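Local coordinates for conserved uncharacterized protein (predicted phosphoesterase COG0622) (Streptococcus pneumoniae, PDB 3CK2) that is a predicted metal-dependent phosphoesterase of the calcineurin-like superfamily, holding two manganese ions and probably hydrolysing phosphoester bonds, its natural substrate unknown, at residues 9-14 with 126-131; 16-21 with 132-137; 36-41 with 54-59; 82-87 with 111-116. One frame throughout, in Å; residues are numbered along the deposited sequence.

The four contacts surround a two-manganese site where two beta sheets meet, their centres 9 to 14 Å apart. Interaction 3 is formed within the six-strand sheet, interaction 4 continues from the five-strand sheet, interaction 1 joins the two, and interaction 2 joins the loop and helix start after strand 7-12 to the loop after strand 125-130. Along the chain, interactions 1 and 2 span the others: 9-14 and 16-21 come first, then 36-41 with 54-59, then 82-87 with 111-116, and finally 126-131 and 132-137. All lie in the calcineurin-like phosphoesterase domain. Each supplies ligands to manganese, so loops distant in sequence meet at the metals.

Interaction 1. Residues 9-14 with 126-131; sequences IIVMSD and LFLNPG. With MN (manganese (II) ion), chain B.
P130 packs its ring against the backbone of V11 and M12, where the two sheets face each other. Its CB comes within 3.2 Å of V11 O, and its CG touches both M12 C and S13 CB at 3.7 Å. The V11 side chain crosses the proline at about a right angle: CG1, anti to the backbone N (chi1 -171°), lies 3.9 Å from P130 CG. The other branch, CG2, meets L128 CD2 tip to tip at 4.1 Å. No direct hydrogen bond spans this packed region. Toward the metal the contact is looser and polar, with a water donating to D14 OD2 at 2.9 Å and to N129 OD1 at 2.8 Å. N129 OD1 also accepts from G131 N in an Asx turn, while S13 OG and H113 N add to the grip on D14 OD2. This leaves the carboxylate well fixed, with OD1 bound to manganese at 2.1 Å. The two strand segments are inclined by 61° and belong to different sheets. Strand 7-12 runs between 35-38 and 145-150, strand 125-130 between 108-110 and 117-122; L128 also packs on strands 145-150 and 154-160, and F127 on helix 95-103.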
# COMPACT_ATOMS: atom_id res chain seq x y z
N ILE A 9 3.20 3.64 -8.63
CA ILE A 9 3.02 3.96 -7.23
C ILE A 9 3.88 3.01 -6.40
O ILE A 9 4.20 1.89 -6.83
CB ILE A 9 1.50 3.94 -6.80
CG1 ILE A 9 0.91 2.52 -6.88
CG2 ILE A 9 0.67 5.01 -7.60
CD1 ILE A 9 -0.45 2.38 -6.22
N ILE A 10 4.30 3.53 -5.26
CA ILE A 10 5.08 2.81 -4.25
C ILE A 10 4.22 2.72 -3.00
O ILE A 10 3.68 3.75 -2.54
CB ILE A 10 6.48 3.49 -3.94
CG1 ILE A 10 7.37 3.50 -5.21
CG2 ILE A 10 7.20 2.75 -2.78
CD1 ILE A 10 7.79 2.03 -5.74
N VAL A 11 4.06 1.49 -2.50
CA VAL A 11 3.19 1.19 -1.36
C VAL A 11 4.00 0.43 -0.31
O VAL A 11 4.62 -0.59 -0.63
CB VAL A 11 1.97 0.32 -1.80
CG1 VAL A 11 0.96 0.20 -0.65
CG2 VAL A 11 1.32 0.90 -3.07
N MSE A 12 3.99 0.92 0.94
CA MSE A 12 4.57 0.17 2.08
C MSE A 12 3.62 0.19 3.27
O MSE A 12 2.59 0.81 3.23
CB MSE A 12 5.95 0.73 2.45
CG MSE A 12 5.87 2.15 2.95
SE MSE A 12 7.59 2.91 3.46
CE MSE A 12 7.13 4.77 3.08
N SER A 13 3.98 -0.51 4.34
CA SER A 13 3.09 -0.71 5.47
C SER A 13 3.77 -1.42 6.60
O SER A 13 4.67 -2.23 6.38
CB SER A 13 1.87 -1.55 5.07
OG SER A 13 0.84 -1.48 6.03
N ASP A 14 3.28 -1.14 7.81
CA ASP A 14 3.62 -1.95 9.00
C ASP A 14 5.14 -1.95 9.22
O ASP A 14 5.79 -3.01 9.37
CB ASP A 14 3.03 -3.36 8.89
CG ASP A 14 1.51 -3.38 8.97
OD1 ASP A 14 0.97 -3.48 10.13
OD2 ASP A 14 0.85 -3.33 7.88
N LEU A 126 -8.08 -4.10 -8.13
CA LEU A 126 -6.85 -4.61 -7.54
C LEU A 126 -6.82 -4.33 -6.03
O LEU A 126 -6.92 -3.15 -5.61
CB LEU A 126 -5.64 -3.93 -8.18
CG LEU A 126 -4.26 -4.25 -7.59
CD1 LEU A 126 -3.90 -5.72 -7.78
CD2 LEU A 126 -3.21 -3.32 -8.19
N PHE A 127 -6.71 -5.41 -5.25
CA PHE A 127 -6.46 -5.35 -3.81
C PHE A 127 -5.01 -5.74 -3.53
O PHE A 127 -4.53 -6.78 -3.99
CB PHE A 127 -7.40 -6.29 -3.03
CG PHE A 127 -8.86 -5.91 -3.11
CD1 PHE A 127 -9.48 -5.20 -2.08
CD2 PHE A 127 -9.62 -6.26 -4.21
CE1 PHE A 127 -10.82 -4.85 -2.16
CE2 PHE A 127 -10.96 -5.91 -4.29
CZ PHE A 127 -11.55 -5.18 -3.27
N LEU A 128 -4.32 -4.90 -2.77
CA LEU A 128 -2.89 -5.05 -2.53
C LEU A 128 -2.55 -4.77 -1.08
O LEU A 128 -2.89 -3.71 -0.54
CB LEU A 128 -2.07 -4.10 -3.42
CG LEU A 128 -0.55 -4.03 -3.24
CD1 LEU A 128 0.12 -5.32 -3.76
CD2 LEU A 128 -0.04 -2.85 -4.01
N ASN A 129 -1.87 -5.75 -0.48
CA ASN A 129 -1.13 -5.56 0.76
C ASN A 129 0.32 -5.63 0.34
O ASN A 129 0.76 -6.64 -0.26
CB ASN A 129 -1.49 -6.65 1.78
CG ASN A 129 -0.91 -6.37 3.17
OD1 ASN A 129 0.23 -5.94 3.30
ND2 ASN A 129 -1.69 -6.62 4.21
N PRO A 130 1.09 -4.57 0.63
CA PRO A 130 2.49 -4.61 0.20
C PRO A 130 3.38 -5.58 1.00
O PRO A 130 4.53 -5.70 0.68
CB PRO A 130 2.94 -3.16 0.41
CG PRO A 130 2.15 -2.71 1.60
CD PRO A 130 0.78 -3.32 1.37
N GLY A 131 2.82 -6.27 2.01
CA GLY A 131 3.58 -6.94 3.05
C GLY A 131 3.95 -5.99 4.17
O GLY A 131 3.54 -4.81 4.18
MN MN B . 1.12 -4.12 12.11
O HOH W 1 0.58 -5.55 6.02
O HOH W 2 1.10 -5.00 14.14
O HOH W 3 -0.81 -5.19 12.09

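Interaction 2. Residues 16-21 with 132-137; sequences HGDSLI and SISQPR. With MN (manganese (II) ion), chain B.
S132 OG is held by three groups, and its bonds shape the loop that brings S134 and Q135 against D18 and H16. The bond from Q135 N to S132 OG, 2.8 Å long, makes an ST motif. A longer one, from S134 N to S132 OG at 3.3 Å, adds an ST turn, and the hydroxyl is also hydrogen-bonded to D14 O. The loop so formed lays the Q135 amide over one face of the H16 imidazole, Q135 CG standing anti to the carbonyl carbon (chi1 -72°) and the chain extended beyond it. Ring and amide planes are only 4° apart, a stacked arrangement in which the two side chains cross at about a right angle. Q135 NE2 sits above the rim, 3.6 Å from H16 CD2, while Q135 OE1 lies the same 3.6 Å from H16 CB. A metal bond and a hydrogen bond fix the rotation of the ring: H16 NE2 binds manganese at 2.3 Å and ND1 is hydrogen-bonded to E43. Next to it, D18 turns its CB to S134 OG, a hydroxyl whose own partner is S15 O. D18 is the N-cap of helix 19-29, its OD1 accepting from I21 N at 2.9 Å from above the carboxylate plane, while OD2 makes a salt bridge to R162. Beyond these polar groups the contact turns apolar, I21 CG1 meeting I133 CD1 at 3.6 Å. D14 and H16 form the Asp-x-His motif of calcineurin-like metallophosphoesterases, and here the loop after strand 125-130 covers its histidine as part of the second shell of the dinuclear site.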
# COMPACT_ATOMS: atom_id res chain seq x y z
N HIS A 16 6.55 -0.19 11.87
CA HIS A 16 6.68 -0.50 13.30
C HIS A 16 7.92 0.07 13.99
O HIS A 16 8.74 -0.65 14.57
CB HIS A 16 6.54 -2.02 13.55
CG HIS A 16 5.11 -2.49 13.47
ND1 HIS A 16 4.19 -2.24 14.47
CD2 HIS A 16 4.44 -3.12 12.50
CE1 HIS A 16 3.02 -2.71 14.12
NE2 HIS A 16 3.13 -3.25 12.91
N GLY A 17 8.01 1.39 13.93
CA GLY A 17 9.02 2.13 14.65
C GLY A 17 10.33 2.29 13.91
O GLY A 17 11.22 2.94 14.39
N ASP A 18 10.44 1.72 12.72
CA ASP A 18 11.60 1.91 11.88
C ASP A 18 11.37 3.15 11.01
O ASP A 18 10.63 3.14 10.04
CB ASP A 18 11.82 0.64 11.05
CG ASP A 18 13.08 0.68 10.23
OD1 ASP A 18 13.60 1.77 9.94
OD2 ASP A 18 13.53 -0.41 9.84
N SER A 19 11.98 4.25 11.43
CA SER A 19 11.87 5.49 10.72
C SER A 19 12.92 5.62 9.61
O SER A 19 12.67 6.30 8.62
CB SER A 19 11.95 6.67 11.70
OG SER A 19 13.11 6.59 12.48
N LEU A 20 14.07 4.96 9.74
CA LEU A 20 15.11 5.05 8.70
C LEU A 20 14.58 4.42 7.43
O LEU A 20 14.86 4.94 6.34
CB LEU A 20 16.42 4.37 9.11
CG LEU A 20 17.47 5.07 9.99
CD1 LEU A 20 18.70 4.14 10.13
CD2 LEU A 20 17.94 6.47 9.51
N ILE A 21 13.81 3.34 7.54
CA ILE A 21 13.30 2.70 6.30
C ILE A 21 12.25 3.55 5.58
O ILE A 21 12.19 3.59 4.34
CB ILE A 21 12.84 1.20 6.48
CG1 ILE A 21 12.85 0.51 5.11
CG2 ILE A 21 11.48 1.05 7.15
CD1 ILE A 21 14.25 0.38 4.45
N SER A 132 4.72 -6.49 5.13
CA SER A 132 5.36 -5.64 6.15
C SER A 132 6.85 -5.36 5.82
O SER A 132 7.66 -6.27 5.62
CB SER A 132 5.20 -6.24 7.54
OG SER A 132 5.98 -5.50 8.46
N ILE A 133 7.21 -4.07 5.81
CA ILE A 133 8.58 -3.67 5.51
C ILE A 133 9.51 -3.91 6.72
O ILE A 133 10.70 -3.71 6.60
CB ILE A 133 8.63 -2.17 4.97
CG1 ILE A 133 9.90 -1.88 4.14
CG2 ILE A 133 8.34 -1.09 6.08
CD1 ILE A 133 9.82 -0.55 3.38
N SER A 134 8.97 -4.30 7.90
CA SER A 134 9.77 -4.55 9.11
C SER A 134 9.48 -5.86 9.81
O SER A 134 10.35 -6.35 10.47
CB SER A 134 9.57 -3.44 10.14
OG SER A 134 9.99 -2.23 9.60
N GLN A 135 8.27 -6.41 9.71
CA GLN A 135 7.84 -7.57 10.52
C GLN A 135 7.03 -8.51 9.66
O GLN A 135 5.79 -8.60 9.79
CB GLN A 135 6.93 -7.10 11.66
CG GLN A 135 7.65 -6.36 12.76
CD GLN A 135 6.76 -5.94 13.88
OE1 GLN A 135 7.23 -5.29 14.82
NE2 GLN A 135 5.50 -6.31 13.83
N PRO A 136 7.72 -9.19 8.72
CA PRO A 136 7.07 -10.11 7.82
C PRO A 136 6.43 -11.31 8.52
O PRO A 136 6.97 -11.83 9.51
CB PRO A 136 8.21 -10.53 6.89
CG PRO A 136 9.45 -10.29 7.69
CD PRO A 136 9.18 -9.12 8.49
N ARG A 137 5.27 -11.72 8.03
CA ARG A 137 4.53 -12.86 8.55
C ARG A 137 4.09 -13.72 7.38
O ARG A 137 4.19 -13.33 6.20
CB ARG A 137 3.30 -12.39 9.37
CG ARG A 137 3.63 -11.52 10.60
CD ARG A 137 4.39 -12.29 11.72
NE ARG A 137 4.50 -11.43 12.89
CZ ARG A 137 5.53 -10.63 13.22
NH1 ARG A 137 6.64 -10.60 12.52
NH2 ARG A 137 5.42 -9.85 14.29
MN MN B . 1.12 -4.12 12.11
O HOH W 2 1.10 -5.00 14.14
O HOH W 3 -0.81 -5.19 12.09

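Interaction 3. Residues 36-41 with 54-59; sequences VFHNGD and IRVVKG. With MN (manganese (II) ion), chain B.
Strand segments 36-38 and 54-56 run parallel, their axes 4.5 Å apart and inclined by 26°, with R55 N bonded to V36 O and H38 N to R55 O. A longer bond, V57 N to H38 O at 3.3 Å, continues the pairing past the strand end. On one face F37 and R55 lie side by side, ring atom CD1 at 3.6 Å from R55 CB, while the arginine bends away to T73. The other face carries V36, H38, I54 and V56. There V36 CG1 meets I54 CG1 at 3.9 Å, and H38 CB touches CG2 of both I54 and V56. H38 CG, anti to the backbone N (chi1 -171°), starts the ring away from 54-59; ND1 accepts from G40 N in the ring plane at 3.0 Å, and NE2 pairs with S15. Beyond the strands, D41 OD1 lies 3.3 Å from G59 CA, a close approach with no room for a side chain on G59, and accepts from M61 N. D41 OD2 bridges both manganese ions. G40-D41 and G59-N60 correspond to the Gly-Asp and Gly-Asn elements of the calcineurin-like dinuclear metal site, here brought together by neighbouring parallel strands.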
# COMPACT_ATOMS: atom_id res chain seq x y z
N VAL A 36 3.44 7.84 -3.30
CA VAL A 36 4.01 6.93 -2.35
C VAL A 36 3.02 6.77 -1.22
O VAL A 36 2.57 7.76 -0.66
CB VAL A 36 5.41 7.41 -1.83
CG1 VAL A 36 5.99 6.41 -0.79
CG2 VAL A 36 6.37 7.57 -3.01
N PHE A 37 2.69 5.51 -0.88
CA PHE A 37 1.68 5.20 0.17
C PHE A 37 2.22 4.40 1.35
O PHE A 37 3.02 3.48 1.17
CB PHE A 37 0.53 4.38 -0.43
CG PHE A 37 -0.18 5.06 -1.52
CD1 PHE A 37 -1.29 5.83 -1.25
CD2 PHE A 37 0.29 4.97 -2.83
CE1 PHE A 37 -1.95 6.48 -2.25
CE2 PHE A 37 -0.37 5.65 -3.84
CZ PHE A 37 -1.50 6.41 -3.54
N HIS A 38 1.72 4.69 2.54
CA HIS A 38 2.05 3.90 3.72
C HIS A 38 0.73 3.54 4.35
O HIS A 38 -0.06 4.40 4.61
CB HIS A 38 2.96 4.69 4.67
CG HIS A 38 3.52 3.88 5.79
ND1 HIS A 38 2.72 3.21 6.69
CD2 HIS A 38 4.79 3.68 6.18
CE1 HIS A 38 3.50 2.60 7.57
NE2 HIS A 38 4.76 2.85 7.27
N ASN A 39 0.47 2.25 4.56
CA ASN A 39 -0.86 1.79 4.96
C ASN A 39 -1.03 1.59 6.48
O ASN A 39 -1.98 0.95 6.94
CB ASN A 39 -1.22 0.51 4.19
CG ASN A 39 -1.18 0.69 2.68
OD1 ASN A 39 -1.28 1.82 2.18
ND2 ASN A 39 -1.06 -0.44 1.94
N GLY A 40 -0.08 2.15 7.23
CA GLY A 40 -0.18 2.29 8.67
C GLY A 40 0.67 1.35 9.50
O GLY A 40 1.42 0.51 9.00
N ASP A 41 0.49 1.51 10.80
CA ASP A 41 1.31 0.87 11.83
C ASP A 41 2.77 1.26 11.66
O ASP A 41 3.66 0.42 11.65
CB ASP A 41 1.12 -0.63 11.79
CG ASP A 41 0.04 -1.12 12.69
OD1 ASP A 41 -0.69 -0.31 13.25
OD2 ASP A 41 -0.04 -2.37 12.81
N ILE A 54 4.16 11.51 1.06
CA ILE A 54 3.59 10.18 1.30
C ILE A 54 2.13 10.25 1.73
O ILE A 54 1.79 11.09 2.55
CB ILE A 54 4.40 9.39 2.39
CG1 ILE A 54 5.87 9.23 1.97
CG2 ILE A 54 3.74 8.02 2.65
CD1 ILE A 54 6.71 8.57 3.04
N ARG A 55 1.28 9.36 1.19
CA ARG A 55 -0.10 9.23 1.66
C ARG A 55 -0.20 8.15 2.71
O ARG A 55 0.02 6.99 2.41
CB ARG A 55 -1.06 8.91 0.51
CG ARG A 55 -1.03 9.89 -0.63
CD ARG A 55 -1.77 11.14 -0.26
NE ARG A 55 -3.21 11.05 -0.54
CZ ARG A 55 -4.10 11.96 -0.16
NH1 ARG A 55 -3.74 13.02 0.54
NH2 ARG A 55 -5.38 11.79 -0.49
N VAL A 56 -0.55 8.53 3.94
CA VAL A 56 -0.49 7.59 5.11
C VAL A 56 -1.81 7.52 5.87
O VAL A 56 -2.50 8.51 6.08
CB VAL A 56 0.74 7.93 6.07
CG1 VAL A 56 0.69 9.37 6.56
CG2 VAL A 56 0.89 6.91 7.23
N VAL A 57 -2.18 6.30 6.25
CA VAL A 57 -3.43 6.06 7.02
C VAL A 57 -3.10 5.48 8.42
O VAL A 57 -1.96 5.09 8.70
CB VAL A 57 -4.44 5.16 6.24
CG1 VAL A 57 -5.01 5.97 5.07
CG2 VAL A 57 -3.77 3.84 5.79
N LYS A 58 -4.10 5.48 9.29
CA LYS A 58 -3.92 5.03 10.65
C LYS A 58 -4.01 3.50 10.81
O LYS A 58 -5.00 2.90 10.40
CB LYS A 58 -4.96 5.66 11.56
CG LYS A 58 -4.69 5.44 13.08
CD LYS A 58 -6.03 5.60 13.87
CE LYS A 58 -5.85 5.43 15.41
NZ LYS A 58 -5.34 4.11 15.79
N GLY A 59 -3.00 2.93 11.47
CA GLY A 59 -3.04 1.55 11.92
C GLY A 59 -3.52 1.42 13.35
O GLY A 59 -3.56 2.40 14.11
MN MN B . 1.12 -4.12 12.11
O HOH W 2 1.10 -5.00 14.14
O HOH W 3 -0.81 -5.19 12.09

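Interaction 4. Residues 82-87 with 111-116; sequences QTHGHL and YGHLHV. With MN (manganese (II) ion), chain B.
H84 NE2 and H113 ND1 approach to 3.3 Å without a hydrogen bond, because both bind the same manganese ion, the one completed by D41 and N60. Their rings meet obliquely, planes at 65°, and H113 covers one face of the H84 imidazole: its backbone N lies over the rim, 3.3 Å from H84 CE1, and its CB makes a CH-pi contact 3.7 Å from the ring centroid. H113 is covered in turn, with H86 CB over the centre of its ring, also a CH-pi contact. H84 CB points away from 111-116, and CG, anti to the backbone N (chi1 -169°), starts the turn of the ring back to H113; a bond from ND1 to N39 O fixes its rotation. The backbones are joined by G112 N to H84 O at 2.8 Å and by a nearly straight CA-H...O contact, Y111 CA to T83 O at 3.0 Å. H115 NE2 binds the other manganese at 2.2 Å, its ND1 paired with Q135 O. A water on that ion donates to H113 O. Residues 112-115 form the Gly-His-x-His motif of this superfamily. The contact prolongs the neighbouring parallel strands 78-83 and 108-110 beyond their ends; T83 and Y111 rest on L97 of helix 95-103, and Y111 also packs against strands 117-122 and 125-130.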
# COMPACT_ATOMS: atom_id res chain seq x y z
N GLN A 82 -7.50 3.48 0.36
CA GLN A 82 -6.43 3.11 1.25
C GLN A 82 -6.94 3.08 2.68
O GLN A 82 -7.55 4.04 3.16
CB GLN A 82 -5.34 4.16 1.13
CG GLN A 82 -4.08 3.86 1.83
CD GLN A 82 -3.12 5.02 1.82
OE1 GLN A 82 -3.46 6.14 1.41
NE2 GLN A 82 -1.91 4.76 2.32
N THR A 83 -6.65 1.99 3.36
CA THR A 83 -7.02 1.84 4.77
C THR A 83 -6.06 0.84 5.38
O THR A 83 -5.40 0.11 4.65
CB THR A 83 -8.53 1.40 4.93
OG1 THR A 83 -8.96 1.63 6.26
CG2 THR A 83 -8.76 -0.06 4.58
N HIS A 84 -5.94 0.83 6.71
CA HIS A 84 -5.11 -0.21 7.35
C HIS A 84 -5.74 -1.59 7.22
O HIS A 84 -5.12 -2.50 6.72
CB HIS A 84 -4.82 0.13 8.80
CG HIS A 84 -3.78 -0.74 9.44
ND1 HIS A 84 -2.46 -0.76 9.01
CD2 HIS A 84 -3.85 -1.60 10.49
CE1 HIS A 84 -1.76 -1.58 9.79
NE2 HIS A 84 -2.58 -2.10 10.69
N GLY A 85 -6.98 -1.73 7.65
CA GLY A 85 -7.74 -2.99 7.47
C GLY A 85 -8.45 -3.48 8.72
O GLY A 85 -9.45 -4.15 8.62
N HIS A 86 -7.95 -3.09 9.88
CA HIS A 86 -8.50 -3.50 11.16
C HIS A 86 -9.94 -3.05 11.39
O HIS A 86 -10.73 -3.75 12.08
CB HIS A 86 -7.60 -3.02 12.33
CG HIS A 86 -7.49 -1.53 12.47
ND1 HIS A 86 -6.92 -0.74 11.51
CD2 HIS A 86 -7.81 -0.70 13.50
CE1 HIS A 86 -6.93 0.52 11.91
NE2 HIS A 86 -7.46 0.57 13.13
N LEU A 87 -10.29 -1.90 10.82
CA LEU A 87 -11.61 -1.37 10.97
C LEU A 87 -12.58 -2.06 10.03
O LEU A 87 -13.77 -1.81 10.13
CB LEU A 87 -11.66 0.16 10.74
CG LEU A 87 -10.77 0.99 11.68
CD1 LEU A 87 -10.68 2.44 11.19
CD2 LEU A 87 -11.28 0.90 13.13
N TYR A 111 -4.29 -1.83 1.45
CA TYR A 111 -4.49 -2.18 2.86
C TYR A 111 -3.14 -2.71 3.50
O TYR A 111 -2.16 -2.95 2.80
CB TYR A 111 -5.71 -3.14 3.03
CG TYR A 111 -5.52 -4.53 2.52
CD1 TYR A 111 -5.24 -5.57 3.40
CD2 TYR A 111 -5.65 -4.84 1.18
CE1 TYR A 111 -5.04 -6.88 2.94
CE2 TYR A 111 -5.43 -6.16 0.70
CZ TYR A 111 -5.13 -7.17 1.59
OH TYR A 111 -4.93 -8.47 1.15
N GLY A 112 -3.12 -2.78 4.84
CA GLY A 112 -2.01 -3.32 5.59
C GLY A 112 -2.52 -4.35 6.60
O GLY A 112 -3.28 -5.26 6.24
N HIS A 113 -2.05 -4.24 7.83
CA HIS A 113 -2.55 -4.95 9.00
C HIS A 113 -2.07 -6.41 9.09
O HIS A 113 -1.59 -6.82 10.16
CB HIS A 113 -4.08 -4.81 9.13
CG HIS A 113 -4.63 -5.30 10.44
ND1 HIS A 113 -4.17 -4.86 11.66
CD2 HIS A 113 -5.61 -6.19 10.71
CE1 HIS A 113 -4.82 -5.47 12.63
NE2 HIS A 113 -5.70 -6.29 12.08
N LEU A 114 -2.17 -7.16 7.98
CA LEU A 114 -1.84 -8.62 7.95
C LEU A 114 -0.35 -8.99 7.91
O LEU A 114 0.03 -10.10 8.29
CB LEU A 114 -2.57 -9.29 6.80
CG LEU A 114 -4.11 -9.09 6.79
CD1 LEU A 114 -4.68 -9.77 5.58
CD2 LEU A 114 -4.84 -9.59 8.07
N HIS A 115 0.50 -8.04 7.47
CA HIS A 115 1.94 -8.26 7.32
C HIS A 115 2.25 -9.37 6.30
O HIS A 115 3.30 -10.00 6.36
CB HIS A 115 2.61 -8.61 8.66
CG HIS A 115 2.54 -7.54 9.72
ND1 HIS A 115 3.52 -7.39 10.68
CD2 HIS A 115 1.58 -6.62 10.03
CE1 HIS A 115 3.19 -6.42 11.50
NE2 HIS A 115 2.02 -5.92 11.12
N VAL A 116 1.32 -9.59 5.36
CA VAL A 116 1.44 -10.64 4.34
C VAL A 116 1.31 -9.98 2.95
O VAL A 116 0.28 -9.36 2.66
CB VAL A 116 0.35 -11.78 4.53
CG1 VAL A 116 0.40 -12.77 3.37
CG2 VAL A 116 0.56 -12.54 5.87
MN MN B . 1.12 -4.12 12.11
O HOH W 3 -0.81 -5.19 12.09
O HOH W 2 1.10 -5.00 14.14